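Local structure of putative type 11 methyltransferase (Sulfolobus solfataricus, 3I9F) at residues C32-D46 against F59-P72. The protein probably acts as an S-adenosylmethionine-dependent methyltransferase of the type 11 family, and binds zinc ions in the crystal. Residues are numbered along the deposited sequence; the frame is centred on the assembly and turned at random.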
ATOM      1  N   CYS B  32      14.008   5.472   8.431  1.00 60.68           N
ATOM      2  CA  CYS B  32      12.768   6.162   8.090  1.00 62.03           C
ATOM      3  C   CYS B  32      12.736   7.676   8.358  1.00 61.77           C
ATOM      4  O   CYS B  32      12.318   8.432   7.486  1.00 61.54           O
ATOM      5  CB  CYS B  32      11.592   5.460   8.763  1.00 62.22           C
ATOM      6  SG  CYS B  32      11.138   3.957   7.831  1.00 68.28           S
ATOM      7  N   LYS B  33      13.201   8.133   9.526  1.00 61.87           N
ATOM      8  CA  LYS B  33      13.165   9.572   9.814  1.00 61.65           C
ATOM      9  C   LYS B  33      14.077  10.333   8.890  1.00 60.36           C
ATOM     10  O   LYS B  33      13.764  11.444   8.474  1.00 60.19           O
ATOM     11  CB  LYS B  33      13.460   9.877  11.288  1.00 62.84           C
ATOM     12  CG  LYS B  33      14.934   9.980  11.734  1.00 65.41           C
ATOM     13  CD  LYS B  33      15.014   9.894  13.292  1.00 68.67           C
ATOM     14  CE  LYS B  33      16.160  10.716  13.880  1.00 70.90           C
ATOM     15  NZ  LYS B  33      16.171  12.119  13.323  1.00 71.73           N
ATOM     16  N   TYR B  34      15.180   9.717   8.504  1.00 59.08           N
ATOM     17  CA  TYR B  34      16.077  10.379   7.579  1.00 58.14           C
ATOM     18  C   TYR B  34      15.469  10.414   6.189  1.00 56.78           C
ATOM     19  O   TYR B  34      15.562  11.418   5.516  1.00 57.55           O
ATOM     20  CB  TYR B  34      17.457   9.734   7.609  1.00 58.59           C
ATOM     21  CG  TYR B  34      18.076   9.756   9.001  1.00 59.51           C
ATOM     22  CD1 TYR B  34      18.827  10.859   9.442  1.00 60.56           C
ATOM     23  CD2 TYR B  34      17.881   8.702   9.894  1.00 60.03           C
ATOM     24  CE1 TYR B  34      19.373  10.901  10.728  1.00 59.21           C
ATOM     25  CE2 TYR B  34      18.420   8.744  11.179  1.00 60.60           C
ATOM     26  CZ  TYR B  34      19.165   9.848  11.585  1.00 59.69           C
ATOM     27  OH  TYR B  34      19.711   9.871  12.844  1.00 61.27           O
ATOM     28  N   LEU B  35      14.789   9.355   5.774  1.00 55.65           N
ATOM     29  CA  LEU B  35      14.143   9.312   4.440  1.00 54.53           C
ATOM     30  C   LEU B  35      12.875  10.169   4.330  1.00 54.35           C
ATOM     31  O   LEU B  35      12.503  10.612   3.246  1.00 53.47           O
ATOM     32  CB  LEU B  35      13.788   7.862   4.051  1.00 53.84           C
ATOM     33  CG  LEU B  35      14.972   6.918   3.903  1.00 51.91           C
ATOM     34  CD1 LEU B  35      14.492   5.512   3.709  1.00 48.22           C
ATOM     35  CD2 LEU B  35      15.869   7.359   2.750  1.00 49.77           C
ATOM     36  N   LEU B  36      12.186  10.356   5.446  1.00 54.79           N
ATOM     37  CA  LEU B  36      10.992  11.198   5.470  1.00 55.48           C
ATOM     38  C   LEU B  36      11.262  12.627   4.980  1.00 56.57           C
ATOM     39  O   LEU B  36      10.452  13.198   4.238  1.00 56.94           O
ATOM     40  CB  LEU B  36      10.395  11.238   6.874  1.00 55.53           C
ATOM     41  CG  LEU B  36       9.510  10.050   7.207  1.00 54.19           C
ATOM     42  CD1 LEU B  36       8.748  10.316   8.479  1.00 53.70           C
ATOM     43  CD2 LEU B  36       8.565   9.800   6.046  1.00 54.04           C
ATOM     44  N   GLU B  37      12.424  13.181   5.323  1.00 57.25           N
ATOM     45  CA  GLU B  37      12.743  14.532   4.870  1.00 57.98           C
ATOM     46  C   GLU B  37      12.993  14.605   3.343  1.00 57.27           C
ATOM     47  O   GLU B  37      13.243  15.674   2.829  1.00 57.24           O
ATOM     48  CB  GLU B  37      13.876  15.160   5.751  1.00 59.01           C
ATOM     49  CG  GLU B  37      15.379  15.152   5.234  1.00 62.42           C
ATOM     50  CD  GLU B  37      16.439  15.262   6.396  1.00 67.28           C
ATOM     51  OE1 GLU B  37      17.365  16.145   6.359  1.00 68.78           O
ATOM     52  OE2 GLU B  37      16.334  14.438   7.351  1.00 69.02           O
ATOM     53  N   PHE B  38      12.909  13.485   2.620  1.00 56.50           N
ATOM     54  CA  PHE B  38      13.194  13.480   1.173  1.00 56.02           C
ATOM     55  C   PHE B  38      12.118  12.845   0.293  1.00 54.97           C
ATOM     56  O   PHE B  38      12.227  12.887  -0.936  1.00 53.77           O
ATOM     57  CB  PHE B  38      14.484  12.718   0.879  1.00 56.31           C
ATOM     58  CG  PHE B  38      15.716  13.356   1.422  1.00 58.30           C
ATOM     59  CD1 PHE B  38      16.195  14.545   0.876  1.00 61.02           C
ATOM     60  CD2 PHE B  38      16.424  12.755   2.459  1.00 60.11           C
ATOM     61  CE1 PHE B  38      17.351  15.147   1.377  1.00 60.78           C
ATOM     62  CE2 PHE B  38      17.582  13.323   2.952  1.00 61.10           C
ATOM     63  CZ  PHE B  38      18.052  14.524   2.410  1.00 61.65           C
ATOM     64  N   ALA B  39      11.097  12.251   0.911  1.00 54.27           N
ATOM     65  CA  ALA B  39      10.154  11.403   0.195  1.00 53.59           C
ATOM     66  C   ALA B  39       8.807  12.097  -0.039  1.00 52.95           C
ATOM     67  O   ALA B  39       8.142  12.513   0.932  1.00 53.05           O
ATOM     68  CB  ALA B  39       9.945  10.098   0.968  1.00 53.44           C
ATOM     69  N   THR B  40       8.419  12.208  -1.318  1.00 51.60           N
ATOM     70  CA  THR B  40       7.038  12.524  -1.698  1.00 50.25           C
ATOM     71  C   THR B  40       6.128  11.367  -1.284  1.00 49.54           C
ATOM     72  O   THR B  40       5.030  11.600  -0.811  1.00 50.48           O
ATOM     73  CB  THR B  40       6.852  12.878  -3.236  1.00 50.42           C
ATOM     74  OG1 THR B  40       7.159  11.772  -4.066  1.00 48.39           O
ATOM     75  CG2 THR B  40       7.742  14.039  -3.688  1.00 50.82           C
ATOM     76  N   LYS B  41       6.566  10.124  -1.483  1.00 48.20           N
ATOM     77  CA  LYS B  41       5.975   8.950  -0.824  1.00 47.04           C
ATOM     78  C   LYS B  41       7.061   8.075  -0.247  1.00 44.90           C
ATOM     79  O   LYS B  41       8.098   7.915  -0.850  1.00 43.79           O
ATOM     80  CB  LYS B  41       5.225   8.068  -1.800  1.00 47.68           C
ATOM     81  CG  LYS B  41       3.853   8.529  -2.199  1.00 51.20           C
ATOM     82  CD  LYS B  41       3.162   7.454  -3.068  1.00 52.63           C
ATOM     83  CE  LYS B  41       1.846   7.977  -3.636  1.00 53.61           C
ATOM     84  NZ  LYS B  41       1.731   7.538  -5.052  1.00 54.98           N
ATOM     85  N   LEU B  42       6.790   7.461   0.895  1.00 43.32           N
ATOM     86  CA  LEU B  42       7.726   6.543   1.515  1.00 42.30           C
ATOM     87  C   LEU B  42       7.040   5.211   1.742  1.00 41.74           C
ATOM     88  O   LEU B  42       6.028   5.134   2.470  1.00 41.04           O
ATOM     89  CB  LEU B  42       8.254   7.086   2.844  1.00 41.49           C
ATOM     90  CG  LEU B  42       9.279   6.228   3.584  1.00 40.85           C
ATOM     91  CD1 LEU B  42      10.387   5.689   2.686  1.00 39.08           C
ATOM     92  CD2 LEU B  42       9.887   7.071   4.697  1.00 41.17           C
ATOM     93  N   TYR B  43       7.599   4.175   1.112  1.00 40.76           N
ATOM     94  CA  TYR B  43       7.170   2.809   1.336  1.00 40.48           C
ATOM     95  C   TYR B  43       8.201   2.109   2.212  1.00 41.13           C
ATOM     96  O   TYR B  43       9.406   2.211   1.953  1.00 42.16           O
ATOM     97  CB  TYR B  43       7.107   2.051   0.028  1.00 39.94           C
ATOM     98  CG  TYR B  43       6.094   2.496  -0.980  1.00 38.94           C
ATOM     99  CD1 TYR B  43       4.782   2.084  -0.888  1.00 38.13           C
ATOM    100  CD2 TYR B  43       6.459   3.281  -2.080  1.00 38.24           C
ATOM    101  CE1 TYR B  43       3.837   2.463  -1.826  1.00 36.84           C
ATOM    102  CE2 TYR B  43       5.528   3.638  -3.033  1.00 37.09           C
ATOM    103  CZ  TYR B  43       4.213   3.224  -2.898  1.00 36.57           C
ATOM    104  OH  TYR B  43       3.251   3.586  -3.823  1.00 37.98           O
ATOM    105  N   CYS B  44       7.735   1.396   3.223  1.00 41.33           N
ATOM    106  CA  CYS B  44       8.553   0.497   4.013  1.00 42.49           C
ATOM    107  C   CYS B  44       8.117  -0.949   3.805  1.00 41.28           C
ATOM    108  O   CYS B  44       6.982  -1.308   4.117  1.00 40.45           O
ATOM    109  CB  CYS B  44       8.383   0.821   5.475  1.00 42.92           C
ATOM    110  SG  CYS B  44       9.142   2.374   5.905  1.00 52.24           S
ATOM    111  N   ILE B  45       9.032  -1.764   3.304  1.00 40.46           N
ATOM    112  CA  ILE B  45       8.794  -3.189   3.092  1.00 40.12           C
ATOM    113  C   ILE B  45       9.556  -4.067   4.096  1.00 40.02           C
ATOM    114  O   ILE B  45      10.756  -3.938   4.276  1.00 39.35           O
ATOM    115  CB  ILE B  45       9.233  -3.628   1.677  1.00 40.04           C
ATOM    116  CG1 ILE B  45       8.656  -2.658   0.642  1.00 39.21           C
ATOM    117  CG2 ILE B  45       8.837  -5.082   1.446  1.00 38.21           C
ATOM    118  CD1 ILE B  45       8.654  -3.120  -0.758  1.00 39.35           C
ATOM    119  N   ASP B  46       8.853  -4.966   4.747  1.00 40.36           N
ATOM    120  CA  ASP B  46       9.514  -5.988   5.526  1.00 41.24           C
ATOM    121  C   ASP B  46       8.592  -7.180   5.729  1.00 40.78           C
ATOM    122  O   ASP B  46       7.397  -7.045   5.970  1.00 39.77           O
ATOM    123  CB  ASP B  46      10.040  -5.442   6.877  1.00 41.77           C
ATOM    124  CG  ASP B  46      11.260  -6.247   7.420  1.00 45.55           C
ATOM    125  OD1 ASP B  46      12.300  -5.615   7.744  1.00 47.44           O
ATOM    126  OD2 ASP B  46      11.196  -7.517   7.499  1.00 49.95           O
ATOM    127  N   PHE B  59       5.315   6.577  12.472  1.00 55.60           N
ATOM    128  CA  PHE B  59       5.385   7.310  11.219  1.00 54.93           C
ATOM    129  C   PHE B  59       4.158   7.038  10.372  1.00 54.63           C
ATOM    130  O   PHE B  59       4.183   6.166   9.513  1.00 54.99           O
ATOM    131  CB  PHE B  59       6.608   6.882  10.419  1.00 55.07           C
ATOM    132  CG  PHE B  59       7.934   7.189  11.070  1.00 56.07           C
ATOM    133  CD1 PHE B  59       8.317   8.498  11.332  1.00 58.22           C
ATOM    134  CD2 PHE B  59       8.826   6.169  11.350  1.00 55.42           C
ATOM    135  CE1 PHE B  59       9.562   8.782  11.900  1.00 58.59           C
ATOM    136  CE2 PHE B  59      10.056   6.428  11.913  1.00 56.95           C
ATOM    137  CZ  PHE B  59      10.435   7.744  12.189  1.00 58.75           C
ATOM    138  N   ASP B  60       3.094   7.803  10.576  1.00 54.21           N
ATOM    139  CA  ASP B  60       1.786   7.463  10.015  1.00 53.67           C
ATOM    140  C   ASP B  60       1.640   7.685   8.491  1.00 52.27           C
ATOM    141  O   ASP B  60       0.821   7.043   7.823  1.00 52.97           O
ATOM    142  CB  ASP B  60       0.719   8.227  10.786  1.00 54.49           C
ATOM    143  CG  ASP B  60      -0.667   7.989  10.248  1.00 57.49           C
ATOM    144  OD1 ASP B  60      -1.218   6.874  10.448  1.00 60.81           O
ATOM    145  OD2 ASP B  60      -1.196   8.925   9.599  1.00 62.55           O
ATOM    146  N   SER B  61       2.428   8.588   7.934  1.00 50.07           N
ATOM    147  CA  SER B  61       2.448   8.781   6.491  1.00 48.11           C
ATOM    148  C   SER B  61       3.095   7.603   5.678  1.00 46.30           C
ATOM    149  O   SER B  61       2.915   7.488   4.448  1.00 44.56           O
ATOM    150  CB  SER B  61       3.208  10.069   6.200  1.00 48.06           C
ATOM    151  OG  SER B  61       4.503  10.020   6.774  1.00 47.71           O
ATOM    152  N   VAL B  62       3.881   6.775   6.367  1.00 44.41           N
ATOM    153  CA  VAL B  62       4.625   5.676   5.729  1.00 43.07           C
ATOM    154  C   VAL B  62       3.640   4.616   5.201  1.00 41.30           C
ATOM    155  O   VAL B  62       2.636   4.291   5.842  1.00 40.22           O
ATOM    156  CB  VAL B  62       5.669   5.051   6.689  1.00 42.57           C
ATOM    157  CG1 VAL B  62       6.235   3.803   6.093  1.00 42.71           C
ATOM    158  CG2 VAL B  62       6.786   6.013   6.919  1.00 42.86           C
ATOM    159  N   ILE B  63       3.887   4.133   3.998  1.00 39.65           N
ATOM    160  CA  ILE B  63       3.076   3.025   3.510  1.00 38.47           C
ATOM    161  C   ILE B  63       3.845   1.713   3.787  1.00 37.13           C
ATOM    162  O   ILE B  63       4.855   1.466   3.194  1.00 36.55           O
ATOM    163  CB  ILE B  63       2.741   3.186   2.041  1.00 38.15           C
ATOM    164  CG1 ILE B  63       2.021   4.524   1.798  1.00 36.33           C
ATOM    165  CG2 ILE B  63       1.885   1.989   1.579  1.00 37.08           C
ATOM    166  CD1 ILE B  63       1.768   4.869   0.251  1.00 33.81           C
ATOM    167  N   THR B  64       3.364   0.925   4.729  1.00 36.58           N
ATOM    168  CA  THR B  64       4.004  -0.339   5.130  1.00 36.40           C
ATOM    169  C   THR B  64       3.466  -1.499   4.290  1.00 35.69           C
ATOM    170  O   THR B  64       2.283  -1.636   4.158  1.00 37.05           O
ATOM    171  CB  THR B  64       3.766  -0.688   6.620  1.00 36.43           C
ATOM    172  OG1 THR B  64       2.366  -0.676   6.905  1.00 38.36           O
ATOM    173  CG2 THR B  64       4.461   0.288   7.548  1.00 35.02           C
ATOM    174  N   LEU B  65       4.354  -2.316   3.726  1.00 34.40           N
ATOM    175  CA  LEU B  65       3.973  -3.427   2.899  1.00 33.32           C
ATOM    176  C   LEU B  65       4.763  -4.657   3.297  1.00 32.92           C
ATOM    177  O   LEU B  65       5.950  -4.559   3.601  1.00 31.86           O
ATOM    178  CB  LEU B  65       4.241  -3.119   1.436  1.00 32.54           C
ATOM    179  CG  LEU B  65       3.511  -1.943   0.797  1.00 32.36           C
ATOM    180  CD1 LEU B  65       4.044  -1.730  -0.629  1.00 29.67           C
ATOM    181  CD2 LEU B  65       1.957  -2.106   0.782  1.00 31.09           C
ATOM    182  N   SER B  66       4.116  -5.825   3.232  1.00 32.76           N
ATOM    183  CA  SER B  66       4.807  -7.106   3.449  1.00 33.30           C
ATOM    184  C   SER B  66       5.703  -7.449   2.271  1.00 33.83           C
ATOM    185  O   SER B  66       6.572  -8.272   2.391  1.00 34.49           O
ATOM    186  CB  SER B  66       3.807  -8.251   3.657  1.00 33.05           C
ATOM    187  OG  SER B  66       3.140  -8.586   2.449  1.00 34.84           O
ATOM    188  N   ASP B  67       5.535  -6.744   1.159  1.00 34.14           N
ATOM    189  CA  ASP B  67       6.066  -7.149  -0.101  1.00 35.20           C
ATOM    190  C   ASP B  67       5.808  -5.999  -1.116  1.00 34.63           C
ATOM    191  O   ASP B  67       4.889  -5.223  -0.947  1.00 34.51           O
ATOM    192  CB  ASP B  67       5.249  -8.389  -0.482  1.00 36.02           C
ATOM    193  CG  ASP B  67       5.592  -8.917  -1.808  1.00 39.51           C
ATOM    194  OD1 ASP B  67       6.577  -9.695  -1.890  1.00 47.77           O
ATOM    195  OD2 ASP B  67       4.908  -8.539  -2.769  1.00 45.56           O
ATOM    196  N   PRO B  68       6.574  -5.915  -2.198  1.00 33.80           N
ATOM    197  CA  PRO B  68       6.392  -4.803  -3.106  1.00 33.71           C
ATOM    198  C   PRO B  68       5.298  -4.950  -4.177  1.00 33.78           C
ATOM    199  O   PRO B  68       5.114  -4.055  -4.993  1.00 34.08           O
ATOM    200  CB  PRO B  68       7.759  -4.672  -3.750  1.00 33.63           C
ATOM    201  CG  PRO B  68       8.220  -6.066  -3.833  1.00 35.08           C
ATOM    202  CD  PRO B  68       7.781  -6.666  -2.509  1.00 34.14           C
ATOM    203  N   LYS B  69       4.527  -6.014  -4.142  1.00 33.89           N
ATOM    204  CA  LYS B  69       3.500  -6.232  -5.144  1.00 34.27           C
ATOM    205  C   LYS B  69       2.601  -4.995  -5.447  1.00 34.60           C
ATOM    206  O   LYS B  69       2.360  -4.676  -6.595  1.00 33.79           O
ATOM    207  CB  LYS B  69       2.650  -7.433  -4.724  1.00 34.03           C
ATOM    208  CG  LYS B  69       1.477  -7.781  -5.607  1.00 34.48           C
ATOM    209  CD  LYS B  69       0.655  -8.901  -4.900  1.00 38.26           C
ATOM    210  CE  LYS B  69      -0.742  -9.144  -5.498  1.00 38.68           C
ATOM    211  NZ  LYS B  69      -0.719  -9.224  -6.982  1.00 37.82           N
ATOM    212  N   GLU B  70       2.090  -4.318  -4.428  1.00 35.12           N
ATOM    213  CA  GLU B  70       1.062  -3.288  -4.671  1.00 35.32           C
ATOM    214  C   GLU B  70       1.638  -1.924  -5.061  1.00 35.21           C
ATOM    215  O   GLU B  70       0.895  -0.994  -5.335  1.00 36.34           O
ATOM    216  CB  GLU B  70       0.144  -3.176  -3.472  1.00 34.99           C
ATOM    217  CG  GLU B  70      -0.648  -4.466  -3.154  1.00 36.32           C
ATOM    218  CD  GLU B  70      -1.618  -4.929  -4.279  1.00 36.94           C
ATOM    219  OE1 GLU B  70      -1.975  -4.104  -5.148  1.00 37.96           O
ATOM    220  OE2 GLU B  70      -2.024  -6.125  -4.292  1.00 35.89           O
ATOM    221  N   ILE B  71       2.967  -1.826  -5.094  1.00 34.69           N
ATOM    222  CA  ILE B  71       3.640  -0.653  -5.561  1.00 33.60           C
ATOM    223  C   ILE B  71       3.585  -0.664  -7.083  1.00 34.41           C
ATOM    224  O   ILE B  71       3.938  -1.670  -7.719  1.00 34.28           O
ATOM    225  CB  ILE B  71       5.107  -0.589  -5.161  1.00 33.13           C
ATOM    226  CG1 ILE B  71       5.286  -0.643  -3.636  1.00 31.56           C
ATOM    227  CG2 ILE B  71       5.703   0.675  -5.707  1.00 31.18           C
ATOM    228  CD1 ILE B  71       6.760  -0.591  -3.147  1.00 27.40           C
ATOM    229  N   PRO B  72       3.119   0.450  -7.664  1.00 35.18           N
ATOM    230  CA  PRO B  72       2.861   0.485  -9.093  1.00 35.75           C
ATOM    231  C   PRO B  72       4.109   0.375  -9.962  1.00 36.82           C
ATOM    232  O   PRO B  72       5.219   0.733  -9.536  1.00 37.40           O
ATOM    233  CB  PRO B  72       2.156   1.828  -9.304  1.00 35.63           C
ATOM    234  CG  PRO B  72       2.105   2.513  -7.925  1.00 35.89           C
ATOM    235  CD  PRO B  72       2.436   1.529  -6.909  1.00 34.97           C
TER
HETATM  236  O   HOH W   1       4.205   8.117   2.102  1.00 46.96           O
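Tyr-43 pairs with Ile-63, Cys-44 with Thr-64 and Ile-45 with Leu-65 where the two parallel strands of a beta-alpha-beta unit meet, with helix 49-58 as the crossover between them. The strand axes approach to 4.6 Å at an angle of 25°. Four backbone bonds fix the register: Ile-63 N to Leu-42 O, Cys-44 N to Ile-63 O, Leu-65 N to Cys-44 O, and Asp-46 N to Leu-65 O, the last being the longest at 3.1 Å. Just before the first of these bonds, at the N-terminal end of the pairing, a water bridges the two segments, accepting from Leu-42 N and donating to Ser-61 O.

On the face bearing Tyr-43 and Ile-45, the tyrosine ring runs alongside Ile-63, its CD1 3.7 Å from Ile-63 CB. Ile-71, sliding past in the opposite direction, covers one ring face in a CH-pi contact, with CG1 3.9 Å from the centroid and only 12° off the normal. Ile-45 extends CD1 to Pro-68 CB, 3.5 Å away, and the two side chains cross at about a right angle. Ile-45 CG1 stands anti to the carbonyl carbon (chi1 -49°), which aims the branch at segment 67-72. This segment contains an Asx turn, in which Asp-67 OD2 accepts from Lys-69 N.

In the Rossmann-like methyltransferase sheet, 63-65 is the outermost strand of its end within the chain; on the other flank of 39-45 lies strand 19-24. The face carrying Cys-44 and Thr-64 packs on Val-55 of the crossover helix. The ring of Phe-59, the first residue after that helix, packs against helix 32-36, where Leu-36 CD1 comes within 3.4 Å of Phe-59 CD1 and Cys-32 CB within 3.6 Å of Phe-59 CE2. At the sheet edge, Ser-66 OG hydrogen-bonds Glu-70 of the second subunit.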